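DUF3829 family protein (Bacteroides vulgatus, PDB 4YJW) is of unknown function but is probably made as a lipoprotein precursor with a signal peptide, and folds as an all-alpha protein. Local coordinates at residues A[24-29]-A[143-148]. Numbering follows the deposited sequence.
Sequences TSLKIL and VIFDIL
Leu-29 and Phe-145 meet end to end across the interface, and their meeting is a CH-pi contact. CD1 of Leu-29 sits over one face of the Phe-145 ring, 3.9 Å from its centroid and 24° off the ring normal. The methyl is displaced from the ring centre toward CZ, the nearest ring atom. With CG of Phe-145 anti to its carbonyl carbon (chi1 -73°), the ring swings across to helix 10-32, although its CB does not face that way.

The remaining apolar contacts gather around this pair. The same CD1 of Leu-29 also packs against CG2 of Ile-144, at 3.8 Å, so one methyl touches two side chains of 143-148. The Leu-26 and Phe-145 side chains cross at about a right angle, with CD2 of Leu-26 3.7 Å from CE1 of Phe-145, oblique to the ring and on the more solvent-exposed flank. An alanine in place of Phe-145 would probably leave CD1 of Leu-29 and CD2 of Leu-26 without their shared aromatic partner and open a gap between the helices.

Both segments belong to long helices of an all-alpha bundle; the axes of 24-29 and 143-148 run antiparallel, 168° between their directions, and come within 11.1 Å. Helix 79-111 packs beside them, its Tyr-89 and Leu-92 touching Leu-29.

Polar groups enter at Ser-25, whose CA lies 8.1 Å from CA of Phe-145. Its OG is 3.6 Å from CD1 of Leu-148, a van der Waals contact. This buried hydroxyl is hydrogen-bonded instead to the hydroxyl of Tyr-89 and to the carbonyl oxygen of Tyr-21, one turn earlier in its own helix.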
loop_
_atom_site.group_PDB
_atom_site.type_symbol
_atom_site.label_atom_id
_atom_site.label_comp_id
_atom_site.label_asym_id
_atom_site.label_seq_id
_atom_site.Cartn_x
_atom_site.Cartn_y
_atom_site.Cartn_z
ATOM N N THR A 24 -3.782 -10.447 10.013
ATOM C CA THR A 24 -4.526 -9.374 9.334
ATOM C C THR A 24 -3.568 -8.675 8.359
ATOM O O THR A 24 -3.941 -8.445 7.203
ATOM C CB THR A 24 -5.138 -8.418 10.376
ATOM O OG1 THR A 24 -6.011 -9.182 11.234
ATOM C CG2 THR A 24 -5.929 -7.291 9.730
ATOM N N SER A 25 -2.315 -8.408 8.801
ATOM C CA SER A 25 -1.295 -7.779 7.946
ATOM C C SER A 25 -1.057 -8.613 6.689
ATOM O O SER A 25 -0.988 -8.054 5.599
ATOM C CB SER A 25 0.019 -7.593 8.700
ATOM O OG SER A 25 -0.135 -6.538 9.637
ATOM N N LEU A 26 -0.945 -9.944 6.835
ATOM C CA LEU A 26 -0.722 -10.846 5.693
ATOM C C LEU A 26 -1.858 -10.714 4.657
ATOM O O LEU A 26 -1.592 -10.561 3.460
ATOM C CB LEU A 26 -0.630 -12.310 6.182
ATOM C CG LEU A 26 0.705 -12.799 6.734
ATOM C CD1 LEU A 26 0.547 -14.211 7.306
ATOM C CD2 LEU A 26 1.775 -12.845 5.656
ATOM N N LYS A 27 -3.111 -10.744 5.129
ATOM C CA LYS A 27 -4.301 -10.648 4.273
ATOM C C LYS A 27 -4.431 -9.287 3.615
ATOM O O LYS A 27 -4.680 -9.205 2.410
ATOM C CB LYS A 27 -5.584 -10.912 5.098
ATOM C CG LYS A 27 -5.829 -12.362 5.449
ATOM C CD LYS A 27 -7.045 -12.501 6.354
ATOM C CE LYS A 27 -7.122 -13.862 7.008
ATOM N NZ LYS A 27 -8.252 -13.950 7.974
ATOM N N ILE A 28 -4.312 -8.219 4.412
ATOM C CA ILE A 28 -4.500 -6.855 3.923
ATOM C C ILE A 28 -3.364 -6.457 2.924
ATOM O O ILE A 28 -3.666 -5.918 1.856
ATOM C CB ILE A 28 -4.682 -5.866 5.117
ATOM C CG1 ILE A 28 -5.661 -4.739 4.742
ATOM C CG2 ILE A 28 -3.383 -5.342 5.711
ATOM C CD1 ILE A 28 -6.070 -3.766 5.839
ATOM N N LEU A 29 -2.111 -6.843 3.199
ATOM C CA LEU A 29 -1.001 -6.443 2.327
ATOM C C LEU A 29 -1.024 -7.199 0.981
ATOM O O LEU A 29 -0.612 -6.630 -0.029
ATOM C CB LEU A 29 0.358 -6.572 3.036
ATOM C CG LEU A 29 0.590 -5.568 4.204
ATOM C CD1 LEU A 29 1.801 -5.951 5.041
ATOM C CD2 LEU A 29 0.753 -4.154 3.699
ATOM N N VAL A 143 8.900 -3.461 4.504
ATOM C CA VAL A 143 9.281 -2.920 5.818
ATOM C C VAL A 143 8.336 -3.469 6.915
ATOM O O VAL A 143 8.826 -3.882 7.973
ATOM C CB VAL A 143 9.333 -1.375 5.839
ATOM C CG1 VAL A 143 9.389 -0.848 7.276
ATOM C CG2 VAL A 143 10.531 -0.865 5.043
ATOM N N ILE A 144 7.007 -3.482 6.665
ATOM C CA ILE A 144 6.017 -3.986 7.653
ATOM C C ILE A 144 6.290 -5.470 7.974
ATOM O O ILE A 144 6.364 -5.819 9.155
ATOM C CB ILE A 144 4.558 -3.744 7.177
ATOM C CG1 ILE A 144 4.262 -2.216 7.193
ATOM C CG2 ILE A 144 3.543 -4.518 8.056
ATOM C CD1 ILE A 144 3.102 -1.751 6.307
ATOM N N PHE A 145 6.469 -6.322 6.942
ATOM C CA PHE A 145 6.785 -7.741 7.173
ATOM C C PHE A 145 8.103 -7.900 7.927
ATOM O O PHE A 145 8.189 -8.736 8.839
ATOM C CB PHE A 145 6.840 -8.532 5.853
ATOM C CG PHE A 145 5.483 -8.771 5.229
ATOM C CD1 PHE A 145 4.419 -9.247 5.995
ATOM C CD2 PHE A 145 5.281 -8.572 3.867
ATOM C CE1 PHE A 145 3.159 -9.445 5.425
ATOM C CE2 PHE A 145 4.027 -8.797 3.292
ATOM C CZ PHE A 145 2.973 -9.225 4.074
ATOM N N ASP A 146 9.112 -7.061 7.605
ATOM C CA ASP A 146 10.423 -7.147 8.280
ATOM C C ASP A 146 10.356 -6.751 9.750
ATOM O O ASP A 146 11.088 -7.332 10.561
ATOM C CB ASP A 146 11.485 -6.321 7.552
ATOM C CG ASP A 146 11.821 -6.877 6.182
ATOM O OD1 ASP A 146 11.315 -7.979 5.842
ATOM O OD2 ASP A 146 12.530 -6.189 5.427
ATOM N N ILE A 147 9.478 -5.798 10.116
ATOM C CA ILE A 147 9.294 -5.441 11.534
ATOM C C ILE A 147 8.616 -6.613 12.265
ATOM O O ILE A 147 8.978 -6.958 13.391
ATOM C CB ILE A 147 8.432 -4.135 11.688
ATOM C CG1 ILE A 147 9.180 -2.887 11.189
ATOM C CG2 ILE A 147 7.949 -3.934 13.144
ATOM C CD1 ILE A 147 8.244 -1.724 10.806
ATOM N N LEU A 148 7.578 -7.164 11.649
ATOM C CA LEU A 148 6.737 -8.173 12.286
ATOM C C LEU A 148 7.352 -9.571 12.426
ATOM O O LEU A 148 7.167 -10.185 13.468
ATOM C CB LEU A 148 5.424 -8.314 11.512
ATOM C CG LEU A 148 4.416 -7.139 11.553
ATOM C CD1 LEU A 148 3.206 -7.447 10.675
ATOM C CD2 LEU A 148 3.908 -6.882 12.968
#